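Local atomic coordinates of alginate lyase (Aplysia kurodai, PDB entry 5GMT), a protein that breaks down the seaweed polysaccharide alginate as a lyase of family 14, with specificity for polymannuronate. Residues 59-64 with 242-247; 106-111 with 253-258; 141-146 with 246-251. One frame throughout, in Å; residues are numbered along the deposited sequence.

Residues 59-64, 106-111 and 141-146 come first, and 242-258, all but residue 252, then supplies a partner to each. Contact 1 joins the two facing sheets of the beta sandwich. Contact 3 lies about 11 Å from it, centre to centre, and shares Thr246 and Phe247; it reaches across strand 110-118, which lies between strands 136-143 and 238-247 in one sheet. Contact 2, about 6 Å from contact 3 and 14 Å from contact 1, is nearer the surface, where the loop leading into strand 110-118 meets the loop after strand 238-247. Lys111, ending segment 106-111, bonds to Thr246 and Phe247, shared by contacts 1 and 3, and to Gly249 of contact 3, uniting strand and loop.

Contact 1 of 3, residues 59-64 with 242-247; sequences LRIFYE and MFFSTF
Thr246 OG1 is gripped by two hydrogen bonds, one with Tyr63 OH at 2.6 Å and one with the backbone oxygen of Lys111. The phenol oxygen is held twice as well, since Ser263 OG is its second partner, and a chain of polar groups thus runs through an otherwise apolar, buried interface. Threonine suits this place because its two branches do different work. OG1 stands anti to the backbone N (chi1 -167°), where it can reach the phenol, while CG2 takes the crowded position between N and the carbonyl carbon and offers a methyl group to Ile61 CG2 at 3.8 Å. Tyr63 comes across Thr246 at about a right angle and brings its hydroxyl end to it. Its ring presents an edge to the strand, with CE1 3.8 Å from Phe247 N, and one face is partly covered by Ile61 CG2, offset toward the rim.

Farther back along both strands the contact turns wholly apolar. Phe244, with CG anti to its backbone N, extends its ring tip to tip with two aliphatic side chains. Its CZ lies 3.7 Å from Leu59 CD2, and Ile61 CG1 sits at the ring edge, 4.0 Å from the same CZ. Branched aliphatic residues suit these positions because they fill the space around a flat ring without needing polar partners.

The strand segments approach to 8.3 Å, with their directions 32° apart, a separation suited to side-chain packing between the layers of a beta sandwich. Strand 58-63 pairs with strands 47-50 and 261-272 in one sheet, whereas strand 238-247 lies between 76-81 and 110-118 in the other; Phe79 stacks on Phe244, and Phe265 meets it edge-to-face.

Contact 2 of 3, residues 106-111 with 253-258; sequences FGIGGK and KSYAAP
Ile108 branches at CB, and its longer arm makes the contact. Ile108 CG1 occupies the crowded position between the backbone N and the carbonyl carbon (chi1 56°) and comes within 3.4 Å of Tyr255 CD2. The chain then runs on extended, so that Ile108 CD1 ends over the middle of the Tyr255 ring, 3.6 Å from its centroid and 10° off the ring normal. This is a CH-pi contact made almost straight down onto the face, and a tyrosine suits it by offering a flat aromatic surface to the methyl. Ile108 CD1 also lies 3.4 Å from Ser254 O, in the short 3-10 segment that carries the tyrosine. Isoleucine suits the place because its ethyl arm is long enough to set its terminal methyl over the middle of the ring.

The backbone beneath this side chain is a type II' beta turn from Phe106 to Gly109, closed by the bond from Gly109 N to Phe106 O (3.1 Å), and it leads into strand 110-118. Both of its glycines have positive phi, and a side chain on Gly109 would be jammed against the carbonyl oxygen before it.

One water joins turn and loop. It accepts from Ile108 N at 3.0 Å and donates to Gly109 O at 2.9 Å and to Tyr255 O at 2.8 Å. Beyond it, Pro258 lays its ring against Gly107, with CG 3.9 Å from Gly107 N.

Contact 3 of 3, residues 141-146 with 246-251; sequences LMWRKD and TFFGGS
The aromatic contact is a T-shaped pair between Trp143 and Phe248. The indole points the edge of its six-membered ring at the phenyl face; the centroids are 4.9 Å apart and the planes stand at 76°. Trp143 CZ2 makes the closest approach, poised over the centre of the phenyl ring and 3.6 Å from Phe248 CZ. Phenylalanine suits its place by offering a flat, apolar face to that edge. Tryptophan is long enough for this reach, and its NE1 is satisfied by the backbone oxygen of Phe106, a bond that helps fix the rotation of the indole. An alanine at Phe248 removes the phenyl face that meets Trp143 and the ring that meets Tyr63 edge-to-face, which would probably loosen the packing between the two.

In the sheet of this sandwich, strand 110-118 runs between strands 136-143 and 238-247. The indole passes over it at Gly110, where the lack of a side chain lets Trp143 CE2 come to 3.6 Å from Gly110 CA.

Polar atoms only pack against the indole. Thr246 OG1, whose hydrogen bonds go to Tyr63 OH and Lys111 O, lies at the ring edge, 3.9 Å from Trp143 CZ3.

The remaining van der Waals contact is made by Met142, on the same strand as Trp143: it bends at chi3 (65°), and its CE, over the Arg144 guanidinium, comes 4.0 Å from Gly249 O. Lys111 NZ holds that oxygen.

Contact 1 of 3, residues 59-64 with 242-247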
ATOM      1  N   LEU A  59      -5.868 -13.390   5.119  1.00  7.17           N
ATOM      2  CA  LEU A  59      -5.181 -13.564   3.850  1.00  9.85           C
ATOM      3  C   LEU A  59      -3.701 -13.729   4.126  1.00  6.80           C
ATOM      4  O   LEU A  59      -3.092 -12.846   4.731  1.00  7.79           O
ATOM      5  CB  LEU A  59      -5.434 -12.356   2.940  1.00  6.58           C
ATOM      6  CG  LEU A  59      -4.651 -12.316   1.634  1.00  5.40           C
ATOM      7  CD1 LEU A  59      -5.047 -13.479   0.744  1.00  8.74           C
ATOM      8  CD2 LEU A  59      -4.883 -10.962   0.937  1.00  6.88           C
ATOM      9  N   ARG A  60      -3.115 -14.857   3.721  1.00  7.48           N
ATOM     10  CA  ARG A  60      -1.707 -15.092   4.033  1.00  7.10           C
ATOM     11  C   ARG A  60      -0.878 -15.068   2.772  1.00  6.21           C
ATOM     12  O   ARG A  60      -1.219 -15.712   1.786  1.00  6.99           O
ATOM     13  CB  ARG A  60      -1.498 -16.431   4.763  1.00  7.10           C
ATOM     14  CG  ARG A  60      -0.096 -16.569   5.363  1.00  9.21           C
ATOM     15  CD  ARG A  60       0.201 -17.990   5.867  1.00  9.30           C
ATOM     16  NE  ARG A  60       0.528 -18.891   4.759  1.00  6.54           N
ATOM     17  CZ  ARG A  60       0.863 -20.175   4.892  1.00  9.79           C
ATOM     18  NH1 ARG A  60       0.916 -20.742   6.090  1.00  9.87           N
ATOM     19  NH2 ARG A  60       1.155 -20.893   3.812  1.00  9.03           N
ATOM     20  N   ILE A  61       0.213 -14.317   2.822  1.00  5.99           N
ATOM     21  CA  ILE A  61       1.149 -14.231   1.714  1.00  7.55           C
ATOM     22  C   ILE A  61       2.486 -14.834   2.128  1.00  6.66           C
ATOM     23  O   ILE A  61       3.055 -14.462   3.160  1.00  6.33           O
ATOM     24  CB  ILE A  61       1.376 -12.764   1.266  1.00  8.71           C
ATOM     25  CG1 ILE A  61       0.040 -12.049   1.020  1.00  7.33           C
ATOM     26  CG2 ILE A  61       2.294 -12.729   0.040  1.00  7.53           C
ATOM     27  CD1 ILE A  61      -0.824 -12.681  -0.071  1.00  6.09           C
ATOM     28  N   PHE A  62       2.988 -15.745   1.300  1.00  5.15           N
ATOM     29  CA  PHE A  62       4.249 -16.415   1.536  1.00  8.45           C
ATOM     30  C   PHE A  62       5.353 -15.822   0.654  1.00  9.13           C
ATOM     31  O   PHE A  62       5.168 -15.682  -0.552  1.00  9.57           O
ATOM     32  CB  PHE A  62       4.086 -17.912   1.267  1.00  6.81           C
ATOM     33  CG  PHE A  62       5.375 -18.664   1.198  1.00  9.46           C
ATOM     34  CD1 PHE A  62       6.251 -18.654   2.271  1.00 10.65           C
ATOM     35  CD2 PHE A  62       5.700 -19.402   0.074  1.00  8.93           C
ATOM     36  CE1 PHE A  62       7.435 -19.364   2.228  1.00 12.25           C
ATOM     37  CE2 PHE A  62       6.886 -20.114   0.015  1.00 12.35           C
ATOM     38  CZ  PHE A  62       7.753 -20.098   1.094  1.00 12.56           C
ATOM     39  N   TYR A  63       6.477 -15.449   1.270  1.00  6.71           N
ATOM     40  CA  TYR A  63       7.659 -15.025   0.538  1.00  7.60           C
ATOM     41  C   TYR A  63       8.756 -16.044   0.778  1.00  9.84           C
ATOM     42  O   TYR A  63       9.280 -16.172   1.893  1.00  8.12           O
ATOM     43  CB  TYR A  63       8.159 -13.636   0.970  1.00  8.22           C
ATOM     44  CG  TYR A  63       7.098 -12.617   1.324  1.00  8.04           C
ATOM     45  CD1 TYR A  63       6.739 -11.599   0.431  1.00  8.12           C
ATOM     46  CD2 TYR A  63       6.474 -12.652   2.566  1.00  8.42           C
ATOM     47  CE1 TYR A  63       5.773 -10.670   0.775  1.00  6.08           C
ATOM     48  CE2 TYR A  63       5.512 -11.739   2.912  1.00  7.40           C
ATOM     49  CZ  TYR A  63       5.167 -10.741   2.017  1.00  8.27           C
ATOM     50  OH  TYR A  63       4.215  -9.830   2.378  1.00  6.53           O
ATOM     51  N   GLU A  64       9.106 -16.764  -0.270  1.00  8.90           N
ATOM     52  CA  GLU A  64      10.141 -17.769  -0.174  1.00 10.40           C
ATOM     53  C   GLU A  64      11.494 -17.125   0.092  1.00 11.95           C
ATOM     54  O   GLU A  64      11.771 -16.042  -0.416  1.00 10.07           O
ATOM     55  CB  GLU A  64      10.176 -18.569  -1.462  1.00 11.37           C
ATOM     56  CG  GLU A  64      11.013 -19.798  -1.413  1.00 14.35           C
ATOM     57  CD  GLU A  64      10.446 -20.862  -2.324  1.00 19.68           C
ATOM     58  OE1 GLU A  64      10.242 -22.000  -1.839  1.00 14.85           O
ATOM     59  OE2 GLU A  64      10.184 -20.539  -3.511  1.00 13.13           O
ATOM     60  N   MET A 242      -7.817   0.246  -3.364  1.00  6.67           N
ATOM     61  CA  MET A 242      -6.615  -0.296  -2.738  1.00  5.26           C
ATOM     62  C   MET A 242      -5.710  -0.982  -3.748  1.00  5.73           C
ATOM     63  O   MET A 242      -6.164  -1.820  -4.535  1.00  8.46           O
ATOM     64  CB  MET A 242      -6.969  -1.300  -1.640  1.00  7.27           C
ATOM     65  CG  MET A 242      -5.717  -1.922  -0.996  1.00  7.47           C
ATOM     66  SD  MET A 242      -6.047  -3.206   0.230  1.00  7.36           S
ATOM     67  CE  MET A 242      -6.983  -4.382  -0.737  1.00  8.64           C
ATOM     68  N   PHE A 243      -4.433  -0.611  -3.712  1.00  4.91           N
ATOM     69  CA  PHE A 243      -3.383  -1.283  -4.476  1.00  5.84           C
ATOM     70  C   PHE A 243      -2.767  -2.308  -3.536  1.00  5.38           C
ATOM     71  O   PHE A 243      -1.907  -1.967  -2.740  1.00  4.72           O
ATOM     72  CB  PHE A 243      -2.383  -0.233  -5.011  1.00  5.17           C
ATOM     73  CG  PHE A 243      -1.253  -0.781  -5.859  1.00  5.99           C
ATOM     74  CD1 PHE A 243      -1.260  -2.079  -6.336  1.00  8.03           C
ATOM     75  CD2 PHE A 243      -0.260   0.085  -6.314  1.00  7.32           C
ATOM     76  CE1 PHE A 243      -0.214  -2.544  -7.141  1.00 10.88           C
ATOM     77  CE2 PHE A 243       0.770  -0.365  -7.143  1.00 10.03           C
ATOM     78  CZ  PHE A 243       0.795  -1.666  -7.552  1.00  9.24           C
ATOM     79  N   PHE A 244      -3.270  -3.542  -3.581  1.00  6.47           N
ATOM     80  CA  PHE A 244      -2.667  -4.602  -2.773  1.00  5.50           C
ATOM     81  C   PHE A 244      -1.378  -5.010  -3.450  1.00  5.67           C
ATOM     82  O   PHE A 244      -1.376  -5.425  -4.606  1.00  5.92           O
ATOM     83  CB  PHE A 244      -3.589  -5.812  -2.592  1.00  6.78           C
ATOM     84  CG  PHE A 244      -3.044  -6.834  -1.617  1.00  5.82           C
ATOM     85  CD1 PHE A 244      -3.380  -6.773  -0.271  1.00  6.03           C
ATOM     86  CD2 PHE A 244      -2.176  -7.831  -2.044  1.00  7.04           C
ATOM     87  CE1 PHE A 244      -2.872  -7.703   0.639  1.00  6.04           C
ATOM     88  CE2 PHE A 244      -1.664  -8.768  -1.132  1.00  5.76           C
ATOM     89  CZ  PHE A 244      -2.016  -8.692   0.202  1.00  4.24           C
ATOM     90  N   SER A 245      -0.274  -4.890  -2.725  1.00  5.22           N
ATOM     91  CA  SER A 245       1.036  -5.102  -3.320  1.00  5.79           C
ATOM     92  C   SER A 245       1.991  -5.508  -2.213  1.00  6.39           C
ATOM     93  O   SER A 245       2.161  -4.765  -1.268  1.00  6.62           O
ATOM     94  CB  SER A 245       1.507  -3.817  -4.003  1.00  5.09           C
ATOM     95  OG  SER A 245       2.740  -3.988  -4.662  1.00  7.91           O
ATOM     96  N   THR A 246       2.596  -6.687  -2.309  1.00  5.90           N
ATOM     97  CA  THR A 246       3.582  -7.073  -1.305  1.00  4.07           C
ATOM     98  C   THR A 246       4.547  -8.123  -1.874  1.00  6.48           C
ATOM     99  O   THR A 246       4.147  -9.136  -2.470  1.00  6.10           O
ATOM    100  CB  THR A 246       2.888  -7.578   0.008  1.00  4.42           C
ATOM    101  OG1 THR A 246       3.850  -7.671   1.070  1.00  7.31           O
ATOM    102  CG2 THR A 246       2.189  -8.930  -0.195  1.00  7.48           C
ATOM    103  N   PHE A 247       5.828  -7.817  -1.709  1.00  5.69           N
ATOM    104  CA  PHE A 247       6.938  -8.606  -2.211  1.00  7.80           C
ATOM    105  C   PHE A 247       8.190  -7.908  -1.704  1.00 10.16           C
ATOM    106  O   PHE A 247       8.130  -6.732  -1.338  1.00  6.01           O
ATOM    107  CB  PHE A 247       6.934  -8.690  -3.741  1.00  5.84           C
ATOM    108  CG  PHE A 247       6.906  -7.351  -4.426  1.00  5.64           C
ATOM    109  CD1 PHE A 247       5.699  -6.788  -4.829  1.00  6.57           C
ATOM    110  CD2 PHE A 247       8.081  -6.657  -4.669  1.00  7.32           C
ATOM    111  CE1 PHE A 247       5.671  -5.552  -5.466  1.00  9.03           C
ATOM    112  CE2 PHE A 247       8.064  -5.436  -5.305  1.00  6.55           C
ATOM    113  CZ  PHE A 247       6.855  -4.881  -5.710  1.00  7.42           C
TER

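Contact 2 of 3, residues 106-111 with 253-258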
ATOM      1  N   PHE A 106      13.399  -8.535   7.563  1.00  8.15           N
ATOM      2  CA  PHE A 106      12.932  -7.452   6.679  1.00  9.33           C
ATOM      3  C   PHE A 106      13.875  -7.192   5.508  1.00 11.38           C
ATOM      4  O   PHE A 106      13.510  -6.495   4.555  1.00 10.57           O
ATOM      5  CB  PHE A 106      12.732  -6.153   7.472  1.00  8.22           C
ATOM      6  CG  PHE A 106      11.585  -6.210   8.449  1.00 15.39           C
ATOM      7  CD1 PHE A 106      10.280  -6.052   8.010  1.00 10.75           C
ATOM      8  CD2 PHE A 106      11.813  -6.428   9.806  1.00  9.12           C
ATOM      9  CE1 PHE A 106       9.224  -6.100   8.902  1.00 13.73           C
ATOM     10  CE2 PHE A 106      10.759  -6.479  10.706  1.00 12.63           C
ATOM     11  CZ  PHE A 106       9.464  -6.320  10.259  1.00 13.83           C
ATOM     12  N   GLY A 107      15.077  -7.759   5.569  1.00  9.53           N
ATOM     13  CA  GLY A 107      16.065  -7.550   4.518  1.00  9.72           C
ATOM     14  C   GLY A 107      16.342  -6.063   4.334  1.00 12.12           C
ATOM     15  O   GLY A 107      16.617  -5.348   5.301  1.00 12.81           O
ATOM     16  N   ILE A 108      16.233  -5.582   3.097  1.00 10.40           N
ATOM     17  CA  ILE A 108      16.374  -4.154   2.852  1.00  8.55           C
ATOM     18  C   ILE A 108      15.125  -3.587   2.192  1.00 11.34           C
ATOM     19  O   ILE A 108      15.200  -2.620   1.435  1.00 11.68           O
ATOM     20  CB  ILE A 108      17.612  -3.844   1.984  1.00  9.17           C
ATOM     21  CG1 ILE A 108      17.561  -4.608   0.663  1.00 13.03           C
ATOM     22  CG2 ILE A 108      18.885  -4.206   2.745  1.00 14.17           C
ATOM     23  CD1 ILE A 108      18.647  -4.196  -0.324  1.00 17.75           C
ATOM     24  N   GLY A 109      13.976  -4.198   2.482  1.00  8.18           N
ATOM     25  CA  GLY A 109      12.714  -3.599   2.109  1.00  9.79           C
ATOM     26  C   GLY A 109      11.785  -4.356   1.188  1.00  7.56           C
ATOM     27  O   GLY A 109      12.176  -5.263   0.456  1.00  8.01           O
ATOM     28  N   GLY A 110      10.528  -3.942   1.215  1.00  7.39           N
ATOM     29  CA  GLY A 110       9.523  -4.523   0.351  1.00  6.79           C
ATOM     30  C   GLY A 110       8.207  -3.771   0.457  1.00  8.73           C
ATOM     31  O   GLY A 110       8.095  -2.798   1.199  1.00  7.70           O
ATOM     32  N   LYS A 111       7.205  -4.255  -0.272  1.00  6.25           N
ATOM     33  CA  LYS A 111       5.958  -3.512  -0.468  1.00  6.45           C
ATOM     34  C   LYS A 111       4.852  -3.925   0.484  1.00  6.43           C
ATOM     35  O   LYS A 111       4.799  -5.075   0.910  1.00  5.70           O
ATOM     36  CB  LYS A 111       5.472  -3.691  -1.907  1.00  5.04           C
ATOM     37  CG  LYS A 111       5.939  -2.598  -2.885  1.00  5.66           C
ATOM     38  CD  LYS A 111       7.444  -2.526  -2.960  1.00  9.82           C
ATOM     39  CE  LYS A 111       7.921  -1.583  -4.062  1.00 10.87           C
ATOM     40  NZ  LYS A 111       9.417  -1.457  -4.033  1.00  8.63           N
ATOM     41  N   LYS A 253      19.019  -8.886  -6.531  1.00 20.66           N
ATOM     42  CA  LYS A 253      19.166  -9.943  -5.519  1.00 18.52           C
ATOM     43  C   LYS A 253      19.479  -9.401  -4.119  1.00 18.09           C
ATOM     44  O   LYS A 253      19.118 -10.023  -3.121  1.00 22.29           O
ATOM     45  CB  LYS A 253      20.255 -10.935  -5.971  1.00 27.49           C
ATOM     46  CG  LYS A 253      21.052 -11.698  -4.877  1.00 39.29           C
ATOM     47  CD  LYS A 253      20.205 -12.525  -3.894  1.00 34.94           C
ATOM     48  CE  LYS A 253      20.997 -12.915  -2.651  1.00 35.09           C
ATOM     49  NZ  LYS A 253      22.297 -13.552  -2.986  1.00 46.07           N
ATOM     50  N   SER A 254      20.129  -8.243  -4.023  1.00 18.86           N
ATOM     51  CA  SER A 254      20.416  -7.654  -2.716  1.00 16.86           C
ATOM     52  C   SER A 254      19.162  -7.547  -1.827  1.00 14.93           C
ATOM     53  O   SER A 254      19.269  -7.511  -0.607  1.00 15.35           O
ATOM     54  CB  SER A 254      21.041  -6.274  -2.887  1.00 15.62           C
ATOM     55  OG  SER A 254      20.180  -5.424  -3.624  1.00 20.38           O
ATOM     56  N   TYR A 255      17.992  -7.494  -2.462  1.00 13.96           N
ATOM     57  CA  TYR A 255      16.707  -7.382  -1.776  1.00 13.18           C
ATOM     58  C   TYR A 255      16.084  -8.741  -1.460  1.00 12.31           C
ATOM     59  O   TYR A 255      14.964  -8.796  -0.963  1.00  9.61           O
ATOM     60  CB  TYR A 255      15.703  -6.589  -2.629  1.00 15.18           C
ATOM     61  CG  TYR A 255      16.008  -5.121  -2.808  1.00  9.82           C
ATOM     62  CD1 TYR A 255      16.845  -4.685  -3.825  1.00 14.93           C
ATOM     63  CD2 TYR A 255      15.435  -4.171  -1.975  1.00 11.75           C
ATOM     64  CE1 TYR A 255      17.114  -3.336  -3.995  1.00 17.03           C
ATOM     65  CE2 TYR A 255      15.694  -2.823  -2.140  1.00 13.59           C
ATOM     66  CZ  TYR A 255      16.537  -2.417  -3.152  1.00 18.35           C
ATOM     67  OH  TYR A 255      16.806  -1.081  -3.313  1.00 20.89           O
ATOM     68  N   ALA A 256      16.788  -9.830  -1.757  1.00 14.29           N
ATOM     69  CA  ALA A 256      16.215 -11.162  -1.548  1.00 12.99           C
ATOM     70  C   ALA A 256      15.778 -11.367  -0.100  1.00 12.12           C
ATOM     71  O   ALA A 256      16.442 -10.918   0.846  1.00 11.96           O
ATOM     72  CB  ALA A 256      17.213 -12.244  -1.965  1.00 13.83           C
ATOM     73  N   ALA A 257      14.638 -12.028   0.075  1.00  9.66           N
ATOM     74  CA  ALA A 257      14.147 -12.320   1.413  1.00 10.41           C
ATOM     75  C   ALA A 257      15.156 -13.204   2.129  1.00 11.11           C
ATOM     76  O   ALA A 257      15.565 -14.246   1.603  1.00 12.25           O
ATOM     77  CB  ALA A 257      12.787 -12.993   1.359  1.00 10.36           C
ATOM     78  N   PRO A 258      15.600 -12.764   3.314  1.00  9.44           N
ATOM     79  CA  PRO A 258      16.582 -13.555   4.070  1.00 12.73           C
ATOM     80  C   PRO A 258      15.987 -14.863   4.588  1.00 14.27           C
ATOM     81  O   PRO A 258      16.720 -15.840   4.725  1.00 13.25           O
ATOM     82  CB  PRO A 258      16.987 -12.619   5.219  1.00 12.25           C
ATOM     83  CG  PRO A 258      15.925 -11.591   5.295  1.00 16.82           C
ATOM     84  CD  PRO A 258      15.396 -11.426   3.895  1.00 11.67           C
TER
HETATM   85  O   HOH W   1      14.743  -6.660   0.790  1.00  9.55           O

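Contact 3 of 3, residues 141-146 with 246-251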
ATOM      1  N   LEU A 141       2.680   1.455   0.888  1.00  4.85           N
ATOM      2  CA  LEU A 141       3.667   1.593   1.953  1.00  7.28           C
ATOM      3  C   LEU A 141       4.844   0.701   1.600  1.00  6.77           C
ATOM      4  O   LEU A 141       4.733  -0.177   0.737  1.00  5.15           O
ATOM      5  CB  LEU A 141       3.071   1.218   3.317  1.00  7.23           C
ATOM      6  CG  LEU A 141       2.289   2.273   4.113  1.00  7.42           C
ATOM      7  CD1 LEU A 141       1.107   2.784   3.319  1.00 11.48           C
ATOM      8  CD2 LEU A 141       1.810   1.679   5.446  1.00  7.26           C
ATOM      9  N   MET A 142       5.985   0.937   2.232  1.00  8.41           N
ATOM     10  CA  MET A 142       7.094   0.002   2.122  1.00  5.64           C
ATOM     11  C   MET A 142       7.671  -0.239   3.495  1.00  8.41           C
ATOM     12  O   MET A 142       7.555   0.620   4.366  1.00  7.74           O
ATOM     13  CB  MET A 142       8.191   0.521   1.183  1.00  8.72           C
ATOM     14  CG  MET A 142       7.992   0.152  -0.282  1.00  7.31           C
ATOM     15  SD  MET A 142       9.486   0.393  -1.279  1.00  7.19           S
ATOM     16  CE  MET A 142      10.595  -0.814  -0.561  1.00  8.10           C
ATOM     17  N   TRP A 143       8.257  -1.413   3.703  1.00  7.69           N
ATOM     18  CA  TRP A 143       9.184  -1.561   4.818  1.00  8.24           C
ATOM     19  C   TRP A 143      10.580  -1.414   4.250  1.00 10.86           C
ATOM     20  O   TRP A 143      10.788  -1.448   3.030  1.00  7.60           O
ATOM     21  CB  TRP A 143       9.016  -2.898   5.562  1.00  6.56           C
ATOM     22  CG  TRP A 143       9.506  -4.126   4.834  1.00  7.61           C
ATOM     23  CD1 TRP A 143      10.791  -4.611   4.789  1.00  7.33           C
ATOM     24  CD2 TRP A 143       8.710  -5.040   4.074  1.00  9.47           C
ATOM     25  NE1 TRP A 143      10.839  -5.756   4.028  1.00  8.05           N
ATOM     26  CE2 TRP A 143       9.572  -6.047   3.586  1.00  8.55           C
ATOM     27  CE3 TRP A 143       7.347  -5.103   3.755  1.00  8.49           C
ATOM     28  CZ2 TRP A 143       9.118  -7.100   2.790  1.00 10.55           C
ATOM     29  CZ3 TRP A 143       6.897  -6.157   2.971  1.00 10.24           C
ATOM     30  CH2 TRP A 143       7.782  -7.138   2.494  1.00  9.45           C
ATOM     31  N   ARG A 144      11.527  -1.197   5.146  1.00 11.32           N
ATOM     32  CA  ARG A 144      12.907  -1.028   4.759  1.00  8.56           C
ATOM     33  C   ARG A 144      13.763  -1.824   5.715  1.00 10.57           C
ATOM     34  O   ARG A 144      13.251  -2.629   6.503  1.00 10.59           O
ATOM     35  CB  ARG A 144      13.303   0.452   4.776  1.00 10.39           C
ATOM     36  CG  ARG A 144      12.629   1.303   3.705  1.00 10.39           C
ATOM     37  CD  ARG A 144      13.272   1.099   2.335  1.00  8.00           C
ATOM     38  NE  ARG A 144      12.585   1.856   1.288  1.00  9.88           N
ATOM     39  CZ  ARG A 144      12.914   1.819  -0.004  1.00  8.76           C
ATOM     40  NH1 ARG A 144      12.226   2.526  -0.895  1.00  5.73           N
ATOM     41  NH2 ARG A 144      13.937   1.074  -0.405  1.00  9.93           N
ATOM     42  N   LYS A 145      15.068  -1.609   5.619  1.00 11.56           N
ATOM     43  CA  LYS A 145      16.018  -2.140   6.581  1.00 10.19           C
ATOM     44  C   LYS A 145      15.495  -2.018   8.012  1.00 13.28           C
ATOM     45  O   LYS A 145      14.985  -0.966   8.399  1.00 10.86           O
ATOM     46  CB  LYS A 145      17.340  -1.386   6.425  1.00 15.72           C
ATOM     47  CG  LYS A 145      18.402  -1.745   7.414  1.00 24.49           C
ATOM     48  CD  LYS A 145      19.538  -0.723   7.382  1.00 37.47           C
ATOM     49  CE  LYS A 145      19.939  -0.381   5.946  1.00 40.99           C
ATOM     50  NZ  LYS A 145      21.015   0.651   5.894  1.00 37.92           N
ATOM     51  N   ASP A 146      15.612  -3.098   8.784  1.00 14.65           N
ATOM     52  CA  ASP A 146      15.221  -3.120  10.201  1.00 13.74           C
ATOM     53  C   ASP A 146      13.730  -2.865  10.437  1.00 14.55           C
ATOM     54  O   ASP A 146      13.312  -2.546  11.553  1.00 13.56           O
ATOM     55  CB  ASP A 146      16.053  -2.105  10.998  1.00 14.99           C
ATOM     56  CG  ASP A 146      17.556  -2.341  10.857  1.00 23.72           C
ATOM     57  OD1 ASP A 146      17.969  -3.521  10.809  1.00 23.12           O
ATOM     58  OD2 ASP A 146      18.318  -1.350  10.783  1.00 23.86           O
ATOM     59  N   THR A 246       2.596  -6.687  -2.309  1.00  5.90           N
ATOM     60  CA  THR A 246       3.582  -7.073  -1.305  1.00  4.07           C
ATOM     61  C   THR A 246       4.547  -8.123  -1.874  1.00  6.48           C
ATOM     62  O   THR A 246       4.147  -9.136  -2.470  1.00  6.10           O
ATOM     63  CB  THR A 246       2.888  -7.578   0.008  1.00  4.42           C
ATOM     64  OG1 THR A 246       3.850  -7.671   1.070  1.00  7.31           O
ATOM     65  CG2 THR A 246       2.189  -8.930  -0.195  1.00  7.48           C
ATOM     66  N   PHE A 247       5.828  -7.817  -1.709  1.00  5.69           N
ATOM     67  CA  PHE A 247       6.938  -8.606  -2.211  1.00  7.80           C
ATOM     68  C   PHE A 247       8.190  -7.908  -1.704  1.00 10.16           C
ATOM     69  O   PHE A 247       8.130  -6.732  -1.338  1.00  6.01           O
ATOM     70  CB  PHE A 247       6.934  -8.690  -3.741  1.00  5.84           C
ATOM     71  CG  PHE A 247       6.906  -7.351  -4.426  1.00  5.64           C
ATOM     72  CD1 PHE A 247       5.699  -6.788  -4.829  1.00  6.57           C
ATOM     73  CD2 PHE A 247       8.081  -6.657  -4.669  1.00  7.32           C
ATOM     74  CE1 PHE A 247       5.671  -5.552  -5.466  1.00  9.03           C
ATOM     75  CE2 PHE A 247       8.064  -5.436  -5.305  1.00  6.55           C
ATOM     76  CZ  PHE A 247       6.855  -4.881  -5.710  1.00  7.42           C
ATOM     77  N   PHE A 248       9.307  -8.627  -1.661  1.00  6.96           N
ATOM     78  CA  PHE A 248      10.584  -8.015  -1.302  1.00  7.54           C
ATOM     79  C   PHE A 248      11.165  -7.286  -2.513  1.00  7.44           C
ATOM     80  O   PHE A 248      11.072  -7.772  -3.646  1.00  8.02           O
ATOM     81  CB  PHE A 248      11.573  -9.077  -0.791  1.00  8.53           C
ATOM     82  CG  PHE A 248      11.339  -9.486   0.634  1.00  9.13           C
ATOM     83  CD1 PHE A 248      10.240 -10.270   0.976  1.00  8.93           C
ATOM     84  CD2 PHE A 248      12.220  -9.096   1.634  1.00  7.74           C
ATOM     85  CE1 PHE A 248      10.019 -10.648   2.295  1.00  8.32           C
ATOM     86  CE2 PHE A 248      12.009  -9.469   2.949  1.00  9.48           C
ATOM     87  CZ  PHE A 248      10.902 -10.245   3.282  1.00  9.41           C
ATOM     88  N   GLY A 249      11.750  -6.112  -2.279  1.00  9.37           N
ATOM     89  CA  GLY A 249      12.421  -5.392  -3.347  1.00 11.48           C
ATOM     90  C   GLY A 249      11.708  -4.123  -3.773  1.00 13.77           C
ATOM     91  O   GLY A 249      10.622  -3.822  -3.266  1.00 10.30           O
ATOM     92  N   GLY A 250      12.322  -3.358  -4.677  1.00 13.45           N
ATOM     93  CA  GLY A 250      13.654  -3.640  -5.187  1.00 13.20           C
ATOM     94  C   GLY A 250      13.684  -4.605  -6.355  1.00 20.57           C
ATOM     95  O   GLY A 250      12.819  -5.472  -6.484  1.00 22.23           O
ATOM     96  N   SER A 251      14.701  -4.477  -7.197  1.00 18.55           N
ATOM     97  CA  SER A 251      14.724  -5.192  -8.465  1.00 20.78           C
ATOM     98  C   SER A 251      15.985  -6.015  -8.661  1.00 19.14           C
ATOM     99  O   SER A 251      16.287  -6.439  -9.779  1.00 26.14           O
ATOM    100  CB  SER A 251      14.582  -4.204  -9.625  1.00 27.30           C
ATOM    101  OG  SER A 251      13.452  -3.374  -9.451  1.00 28.95           O
TER